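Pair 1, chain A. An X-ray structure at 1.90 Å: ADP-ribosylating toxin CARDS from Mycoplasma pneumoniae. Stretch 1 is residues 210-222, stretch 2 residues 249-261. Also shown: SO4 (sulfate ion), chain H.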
# COMPACT_ATOMS: atom_id res chain seq x y z
N SER A 210 -19.72 13.93 9.66
CA SER A 210 -19.52 15.31 9.27
C SER A 210 -18.36 15.38 8.28
O SER A 210 -17.20 15.31 8.67
CB SER A 210 -19.19 16.19 10.47
OG SER A 210 -20.25 16.17 11.41
N ILE A 211 -18.69 15.54 7.00
CA ILE A 211 -17.69 15.60 5.94
C ILE A 211 -17.23 17.03 5.73
O ILE A 211 -18.06 17.91 5.46
CB ILE A 211 -18.27 15.08 4.61
CG1 ILE A 211 -19.09 13.81 4.85
CG2 ILE A 211 -17.16 14.86 3.59
CD1 ILE A 211 -18.30 12.63 5.43
N PRO A 212 -15.91 17.27 5.82
CA PRO A 212 -15.37 18.63 5.68
C PRO A 212 -15.36 19.10 4.22
O PRO A 212 -15.39 18.29 3.30
CB PRO A 212 -13.94 18.49 6.21
CG PRO A 212 -13.58 17.06 5.94
CD PRO A 212 -14.86 16.26 6.07
N GLN A 213 -15.31 20.41 4.02
CA GLN A 213 -15.31 20.96 2.67
C GLN A 213 -13.90 21.10 2.11
O GLN A 213 -13.73 21.27 0.90
CB GLN A 213 -16.01 22.31 2.66
CG GLN A 213 -17.50 22.20 2.96
CD GLN A 213 -18.19 23.54 2.94
OE1 GLN A 213 -18.02 24.35 3.85
NE2 GLN A 213 -18.98 23.78 1.89
N ALA A 214 -12.90 21.05 2.99
CA ALA A 214 -11.52 21.33 2.58
C ALA A 214 -10.49 20.36 3.16
O ALA A 214 -10.75 19.68 4.17
CB ALA A 214 -11.15 22.76 2.93
N ALA A 215 -9.32 20.34 2.54
CA ALA A 215 -8.22 19.45 2.94
C ALA A 215 -6.89 20.19 2.90
O ALA A 215 -6.77 21.23 2.26
CB ALA A 215 -8.17 18.23 2.03
N SER A 216 -5.90 19.65 3.61
CA SER A 216 -4.54 20.14 3.54
C SER A 216 -3.64 18.93 3.25
O SER A 216 -3.91 17.83 3.72
CB SER A 216 -4.13 20.83 4.84
OG SER A 216 -4.88 22.01 5.05
N VAL A 217 -2.61 19.15 2.44
CA VAL A 217 -1.76 18.07 1.97
C VAL A 217 -0.34 18.55 2.02
O VAL A 217 -0.03 19.64 1.51
CB VAL A 217 -2.04 17.71 0.49
CG1 VAL A 217 -1.20 16.51 0.07
CG2 VAL A 217 -3.51 17.43 0.26
N ALA A 218 0.54 17.77 2.64
CA ALA A 218 1.96 18.06 2.55
C ALA A 218 2.55 17.39 1.30
O ALA A 218 2.36 16.19 1.06
CB ALA A 218 2.67 17.58 3.81
N ASP A 219 3.26 18.18 0.50
CA ASP A 219 3.97 17.66 -0.68
C ASP A 219 5.32 17.12 -0.21
O ASP A 219 6.19 17.89 0.22
CB ASP A 219 4.17 18.80 -1.69
CG ASP A 219 4.87 18.37 -2.95
OD1 ASP A 219 5.51 17.29 -2.95
OD2 ASP A 219 4.76 19.10 -3.95
N VAL A 220 5.52 15.80 -0.30
CA VAL A 220 6.77 15.22 0.19
C VAL A 220 7.67 14.66 -0.92
O VAL A 220 8.42 13.71 -0.70
CB VAL A 220 6.53 14.18 1.32
CG1 VAL A 220 6.01 14.88 2.57
CG2 VAL A 220 5.57 13.05 0.85
N SER A 221 7.56 15.28 -2.10
CA SER A 221 8.43 15.05 -3.26
C SER A 221 7.94 13.93 -4.17
O SER A 221 7.23 13.03 -3.74
CB SER A 221 9.89 14.80 -2.87
OG SER A 221 10.36 15.79 -1.97
N GLU A 222 8.32 14.04 -5.44
CA GLU A 222 7.98 13.06 -6.46
C GLU A 222 6.48 12.79 -6.54
O GLU A 222 6.05 11.67 -6.80
CB GLU A 222 8.76 11.78 -6.25
CG GLU A 222 10.22 11.97 -6.59
CD GLU A 222 11.04 10.73 -6.36
OE1 GLU A 222 11.05 10.23 -5.21
OE2 GLU A 222 11.65 10.26 -7.33
N CYS A 249 7.07 21.71 9.83
CA CYS A 249 6.68 20.55 9.03
C CYS A 249 7.82 20.11 8.12
O CYS A 249 8.58 20.94 7.60
CB CYS A 249 5.45 20.86 8.17
SG CYS A 249 3.92 21.15 9.13
N ILE A 250 7.94 18.81 7.92
CA ILE A 250 8.93 18.28 7.00
C ILE A 250 8.27 17.91 5.67
O ILE A 250 7.64 16.86 5.54
CB ILE A 250 9.67 17.10 7.64
CG1 ILE A 250 10.45 17.60 8.86
CG2 ILE A 250 10.62 16.45 6.62
CD1 ILE A 250 11.15 16.52 9.61
N ALA A 251 8.42 18.79 4.68
CA ALA A 251 7.75 18.67 3.39
C ALA A 251 8.28 19.77 2.48
O ALA A 251 8.83 20.76 2.98
CB ALA A 251 6.25 18.82 3.57
N GLU A 252 8.12 19.61 1.16
CA GLU A 252 8.49 20.67 0.23
C GLU A 252 7.57 21.85 0.43
O GLU A 252 7.99 23.01 0.31
CB GLU A 252 8.41 20.20 -1.23
CG GLU A 252 9.34 19.04 -1.59
CD GLU A 252 9.54 18.90 -3.11
OE1 GLU A 252 9.03 19.75 -3.88
OE2 GLU A 252 10.22 17.94 -3.53
N LYS A 253 6.31 21.57 0.77
CA LYS A 253 5.29 22.60 0.80
C LYS A 253 3.99 22.03 1.33
O LYS A 253 3.77 20.83 1.26
CB LYS A 253 5.09 23.08 -0.64
CG LYS A 253 4.07 24.17 -0.85
CD LYS A 253 3.79 24.29 -2.35
CE LYS A 253 2.68 25.28 -2.63
NZ LYS A 253 2.11 25.08 -3.99
N ILE A 254 3.13 22.89 1.87
CA ILE A 254 1.78 22.48 2.27
C ILE A 254 0.76 23.19 1.38
O ILE A 254 0.84 24.40 1.16
CB ILE A 254 1.48 22.73 3.78
CG1 ILE A 254 2.09 21.63 4.65
CG2 ILE A 254 -0.03 22.67 4.04
CD1 ILE A 254 3.57 21.64 4.73
N ASP A 255 -0.17 22.43 0.82
CA ASP A 255 -1.23 22.98 -0.00
C ASP A 255 -2.59 22.77 0.65
O ASP A 255 -2.82 21.74 1.28
CB ASP A 255 -1.24 22.32 -1.37
CG ASP A 255 -0.02 22.68 -2.19
OD1 ASP A 255 0.05 23.82 -2.69
OD2 ASP A 255 0.88 21.82 -2.31
N ASN A 256 -3.48 23.74 0.48
CA ASN A 256 -4.87 23.60 0.91
C ASN A 256 -5.80 23.56 -0.29
O ASN A 256 -5.64 24.35 -1.23
CB ASN A 256 -5.27 24.78 1.81
CG ASN A 256 -4.30 25.02 2.95
OD1 ASN A 256 -4.06 23.99 3.75
ND2 ASN A 256 -3.76 26.11 3.10
N TYR A 257 -6.77 22.66 -0.27
CA TYR A 257 -7.71 22.52 -1.37
C TYR A 257 -9.12 22.30 -0.86
O TYR A 257 -9.33 21.60 0.15
CB TYR A 257 -7.38 21.30 -2.23
CG TYR A 257 -5.97 21.21 -2.77
CD1 TYR A 257 -5.57 21.93 -3.90
CD2 TYR A 257 -5.03 20.34 -2.18
CE1 TYR A 257 -4.27 21.82 -4.41
CE2 TYR A 257 -3.74 20.23 -2.68
CZ TYR A 257 -3.36 20.96 -3.80
OH TYR A 257 -2.08 20.83 -4.30
N ASN A 258 -10.09 22.85 -1.57
CA ASN A 258 -11.45 22.37 -1.43
C ASN A 258 -11.47 20.93 -1.89
O ASN A 258 -10.71 20.55 -2.79
CB ASN A 258 -12.42 23.24 -2.24
CG ASN A 258 -12.62 24.60 -1.61
OD1 ASN A 258 -12.66 24.72 -0.38
ND2 ASN A 258 -12.76 25.63 -2.44
N LEU A 259 -12.33 20.12 -1.29
CA LEU A 259 -12.34 18.68 -1.52
C LEU A 259 -12.50 18.30 -2.99
O LEU A 259 -11.89 17.33 -3.46
CB LEU A 259 -13.43 18.02 -0.67
CG LEU A 259 -13.29 16.53 -0.37
CD1 LEU A 259 -11.84 16.21 0.03
CD2 LEU A 259 -14.25 16.08 0.73
N GLN A 260 -13.31 19.07 -3.72
CA GLN A 260 -13.55 18.80 -5.13
C GLN A 260 -12.33 19.20 -5.98
O GLN A 260 -12.26 18.84 -7.16
CB GLN A 260 -14.82 19.51 -5.61
CG GLN A 260 -14.75 21.04 -5.54
CD GLN A 260 -15.15 21.62 -4.18
OE1 GLN A 260 -15.01 20.97 -3.14
NE2 GLN A 260 -15.66 22.86 -4.20
N SER A 261 -11.39 19.91 -5.38
CA SER A 261 -10.19 20.39 -6.07
C SER A 261 -8.93 19.57 -5.76
O SER A 261 -7.87 19.82 -6.33
CB SER A 261 -9.91 21.84 -5.67
OG SER A 261 -10.95 22.69 -6.09
S SO4 H . 4.18 25.15 -6.72
O1 SO4 H . 4.40 25.10 -5.28
O2 SO4 H . 2.89 24.53 -7.03
O3 SO4 H . 5.28 24.46 -7.39
O4 SO4 H . 4.15 26.55 -7.15
O HOH W 1 0.70 19.47 -1.37
O HOH W 2 6.73 21.16 -4.26
O HOH W 3 2.19 20.63 -4.22

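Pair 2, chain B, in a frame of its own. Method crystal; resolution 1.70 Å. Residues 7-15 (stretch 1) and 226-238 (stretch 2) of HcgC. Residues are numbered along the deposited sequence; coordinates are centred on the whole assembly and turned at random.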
# COMPACT_ATOMS: atom_id res chain seq x y z
N GLU B 7 0.93 32.09 3.83
CA GLU B 7 1.31 32.11 2.43
C GLU B 7 2.49 31.19 2.12
O GLU B 7 2.87 31.07 0.96
CB GLU B 7 1.63 33.54 1.99
CG GLU B 7 0.40 34.42 1.93
CD GLU B 7 0.68 35.80 1.38
OE1 GLU B 7 -0.29 36.56 1.19
OE2 GLU B 7 1.86 36.12 1.13
N SER B 8 3.06 30.53 3.13
CA SER B 8 4.10 29.54 2.89
C SER B 8 3.56 28.21 2.40
O SER B 8 4.34 27.37 1.96
CB SER B 8 4.91 29.28 4.16
OG SER B 8 5.67 30.42 4.51
N VAL B 9 2.25 27.99 2.48
CA VAL B 9 1.66 26.72 2.10
C VAL B 9 0.55 26.97 1.09
O VAL B 9 -0.22 27.94 1.21
CB VAL B 9 1.14 25.96 3.33
CG1 VAL B 9 0.59 24.61 2.91
CG2 VAL B 9 2.26 25.77 4.33
N LYS B 10 0.45 26.09 0.10
CA LYS B 10 -0.53 26.21 -0.96
C LYS B 10 -1.66 25.22 -0.72
O LYS B 10 -1.44 24.12 -0.22
CB LYS B 10 0.09 25.90 -2.33
CG LYS B 10 1.28 26.78 -2.69
CD LYS B 10 1.97 26.27 -3.96
CE LYS B 10 3.25 27.04 -4.23
NZ LYS B 10 3.00 28.49 -4.44
N THR B 11 -2.87 25.62 -1.09
CA THR B 11 -4.03 24.74 -1.10
C THR B 11 -4.50 24.60 -2.53
O THR B 11 -4.83 25.59 -3.18
CB THR B 11 -5.16 25.28 -0.23
OG1 THR B 11 -4.70 25.40 1.12
CG2 THR B 11 -6.38 24.35 -0.30
N THR B 12 -4.56 23.36 -3.01
CA THR B 12 -4.90 23.07 -4.40
C THR B 12 -6.11 22.15 -4.41
O THR B 12 -6.07 21.06 -3.84
CB THR B 12 -3.72 22.42 -5.12
OG1 THR B 12 -2.56 23.25 -4.97
CG2 THR B 12 -4.04 22.24 -6.61
N ARG B 13 -7.18 22.59 -5.06
CA ARG B 13 -8.36 21.75 -5.29
C ARG B 13 -8.29 21.18 -6.70
O ARG B 13 -7.97 21.89 -7.66
CB ARG B 13 -9.64 22.55 -5.12
CG ARG B 13 -9.91 23.05 -3.70
CD ARG B 13 -11.16 23.93 -3.63
NE ARG B 13 -12.17 23.56 -4.62
CZ ARG B 13 -13.39 24.09 -4.69
NH1 ARG B 13 -13.77 25.03 -3.83
NH2 ARG B 13 -14.22 23.68 -5.64
N SER B 14 -8.59 19.89 -6.83
CA SER B 14 -8.52 19.27 -8.15
C SER B 14 -9.58 19.86 -9.08
O SER B 14 -10.69 20.19 -8.66
CB SER B 14 -8.70 17.75 -8.05
OG SER B 14 -9.98 17.36 -7.56
N LYS B 15 -9.20 20.02 -10.35
CA LYS B 15 -10.18 20.40 -11.35
C LYS B 15 -11.21 19.29 -11.55
O LYS B 15 -12.40 19.57 -11.73
CB LYS B 15 -9.49 20.74 -12.67
CG LYS B 15 -8.61 21.97 -12.60
CD LYS B 15 -7.78 22.11 -13.86
CE LYS B 15 -6.86 23.31 -13.77
NZ LYS B 15 -7.68 24.56 -13.81
N ASN B 226 -20.79 17.81 -7.14
CA ASN B 226 -20.24 18.97 -7.83
C ASN B 226 -19.17 19.65 -6.97
O ASN B 226 -19.24 20.83 -6.63
CB ASN B 226 -21.37 19.95 -8.16
CG ASN B 226 -20.95 21.02 -9.15
OD1 ASN B 226 -20.05 20.81 -9.96
ND2 ASN B 226 -21.61 22.17 -9.09
N MET B 227 -18.17 18.85 -6.61
CA MET B 227 -17.13 19.22 -5.67
C MET B 227 -15.83 18.57 -6.14
O MET B 227 -15.85 17.45 -6.64
CB MET B 227 -17.47 18.76 -4.24
CG MET B 227 -16.35 18.91 -3.22
SD MET B 227 -15.75 20.61 -3.09
CE MET B 227 -14.39 20.41 -1.93
N SER B 228 -14.72 19.29 -5.98
CA SER B 228 -13.41 18.76 -6.31
C SER B 228 -13.22 17.41 -5.63
O SER B 228 -13.53 17.24 -4.45
CB SER B 228 -12.30 19.71 -5.84
OG SER B 228 -12.31 20.93 -6.55
N ALA B 229 -12.68 16.44 -6.38
CA ALA B 229 -12.45 15.12 -5.79
C ALA B 229 -11.41 15.19 -4.67
O ALA B 229 -11.54 14.47 -3.67
CB ALA B 229 -12.01 14.12 -6.86
N ILE B 230 -10.38 16.01 -4.83
CA ILE B 230 -9.25 16.03 -3.90
C ILE B 230 -8.82 17.45 -3.63
O ILE B 230 -8.78 18.29 -4.53
CB ILE B 230 -8.06 15.21 -4.45
CG1 ILE B 230 -8.46 13.74 -4.54
CG2 ILE B 230 -6.85 15.34 -3.54
CD1 ILE B 230 -7.45 12.83 -5.20
N THR B 231 -8.45 17.71 -2.38
CA THR B 231 -7.83 18.96 -1.96
C THR B 231 -6.47 18.65 -1.34
O THR B 231 -6.37 17.74 -0.51
CB THR B 231 -8.73 19.71 -0.98
OG1 THR B 231 -9.98 19.99 -1.63
CG2 THR B 231 -8.09 21.01 -0.52
N VAL B 232 -5.44 19.38 -1.75
CA VAL B 232 -4.08 19.09 -1.34
C VAL B 232 -3.49 20.30 -0.64
O VAL B 232 -3.70 21.44 -1.07
CB VAL B 232 -3.19 18.69 -2.53
CG1 VAL B 232 -1.87 18.14 -2.01
CG2 VAL B 232 -3.89 17.68 -3.42
N SER B 233 -2.71 20.05 0.41
CA SER B 233 -1.90 21.05 1.09
C SER B 233 -0.43 20.75 0.79
O SER B 233 0.04 19.64 1.03
CB SER B 233 -2.17 21.02 2.60
OG SER B 233 -1.39 21.99 3.29
N SER B 234 0.28 21.73 0.23
CA SER B 234 1.66 21.51 -0.19
C SER B 234 2.46 22.81 -0.16
O SER B 234 1.90 23.91 -0.21
CB SER B 234 1.72 20.90 -1.60
OG SER B 234 1.25 21.82 -2.57
N ILE B 235 3.79 22.67 -0.13
CA ILE B 235 4.65 23.84 -0.21
C ILE B 235 4.76 24.31 -1.65
O ILE B 235 4.74 25.52 -1.92
CB ILE B 235 6.04 23.55 0.36
CG1 ILE B 235 5.96 22.92 1.76
CG2 ILE B 235 6.90 24.83 0.38
CD1 ILE B 235 5.24 23.75 2.79
N ASP B 236 4.89 23.38 -2.58
CA ASP B 236 5.14 23.66 -3.98
C ASP B 236 3.92 23.32 -4.83
O ASP B 236 2.98 22.66 -4.38
CB ASP B 236 6.37 22.89 -4.47
CG ASP B 236 7.63 23.29 -3.73
OD1 ASP B 236 7.73 24.47 -3.32
OD2 ASP B 236 8.52 22.44 -3.56
N HIS B 237 3.96 23.76 -6.08
CA HIS B 237 2.86 23.50 -6.99
C HIS B 237 2.74 22.00 -7.25
O HIS B 237 3.72 21.33 -7.56
CB HIS B 237 3.06 24.25 -8.30
CG HIS B 237 2.99 25.74 -8.15
ND1 HIS B 237 1.80 26.43 -8.15
CD2 HIS B 237 3.96 26.67 -8.01
CE1 HIS B 237 2.04 27.72 -8.00
NE2 HIS B 237 3.35 27.89 -7.91
N VAL B 238 1.51 21.50 -7.16
CA VAL B 238 1.19 20.10 -7.44
C VAL B 238 -0.00 19.97 -8.38
O VAL B 238 -0.39 18.86 -8.73
CB VAL B 238 0.93 19.32 -6.13
CG1 VAL B 238 2.21 19.21 -5.32
CG2 VAL B 238 -0.17 19.97 -5.30
O HOH W 4 -2.92 24.17 3.02
O HOH W 5 -1.50 22.47 -2.78
O HOH W 6 -0.58 23.44 -6.77

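The sharpest difference lies where the ladder ends, at the matched positions Asp A219 and Ser B14. In pair 1 the backbone closes the end: Glu A252 N donates to Asp A219 O at 2.8 Å, and the Asp A219 side chain turns back within its own stretch, where OD1 accepts from Ser A221 N at 3.0 Å. In pair 2 a side chain closes it: Ile B230 N donates to Ser B14 OG at 3.1 Å, while Ser B14 O accepts from Ser B228 OG at 2.8 Å. The p rotamer of Ser B14 goes with a CA-to-CB bond pointing toward the other stretch, which puts a hydroxyl within reach of the amide.

Beneath this lies one frame. Fourteen central residues superpose at 0.5 Å RMSD, and both pairs are antiparallel, with strand axes 4.6 Å apart at closest approach and directions differing by 157° in pair 1 and 162° in pair 2. Ala A215–Tyr A257 matches Lys B10–Ser B234, and Val A217–Asp A255 matches Thr B12–Val B232; each is a hydrogen-bonded pair whose two amides and two carbonyls bond reciprocally. The same register is kept in both pairs although the side chains on it differ.

On the face bearing Ala A215, Val A217 and Tyr A257, bulk comes from the tyrosine, whose CE2 lies 4.1 Å from Val A217 CG2 at the ring edge. In pair 2 the bulk crosses to the other strand. Lys B10, matching Ala A215, loses 114 Å² to its partner stretch, and its CE sits 3.8 Å from the centroid of the His B237 ring, over the face. Small Ser B234 occupies the tyrosine position.

The opposite face repeats the lesson. Ser A216 OG donates directly to Asn A256 OD1 at 2.5 Å. The matching Thr B11 and Ser B233 are bridged by water 4, 2.9 Å from Thr B11 OG1 and 2.7 Å from Ser B233 OG; the longer asparagine does without that water. Farther along, Ala A218 CB packs on Ala A251 CB at 3.8 Å, a purely apolar contact. Arg B13 and Ser B228 replace both alanines with a polar one, Arg B13 NE donating to Ser B228 OG at 3.3 Å.

Water also spans the charged side of pair 1: water 2 donates to Asp A219 OD2 at 2.9 Å and to Glu A252 OE1 at 2.7 Å, easing two like charges whose OD2 and OE1 atoms approach to 4.3 Å.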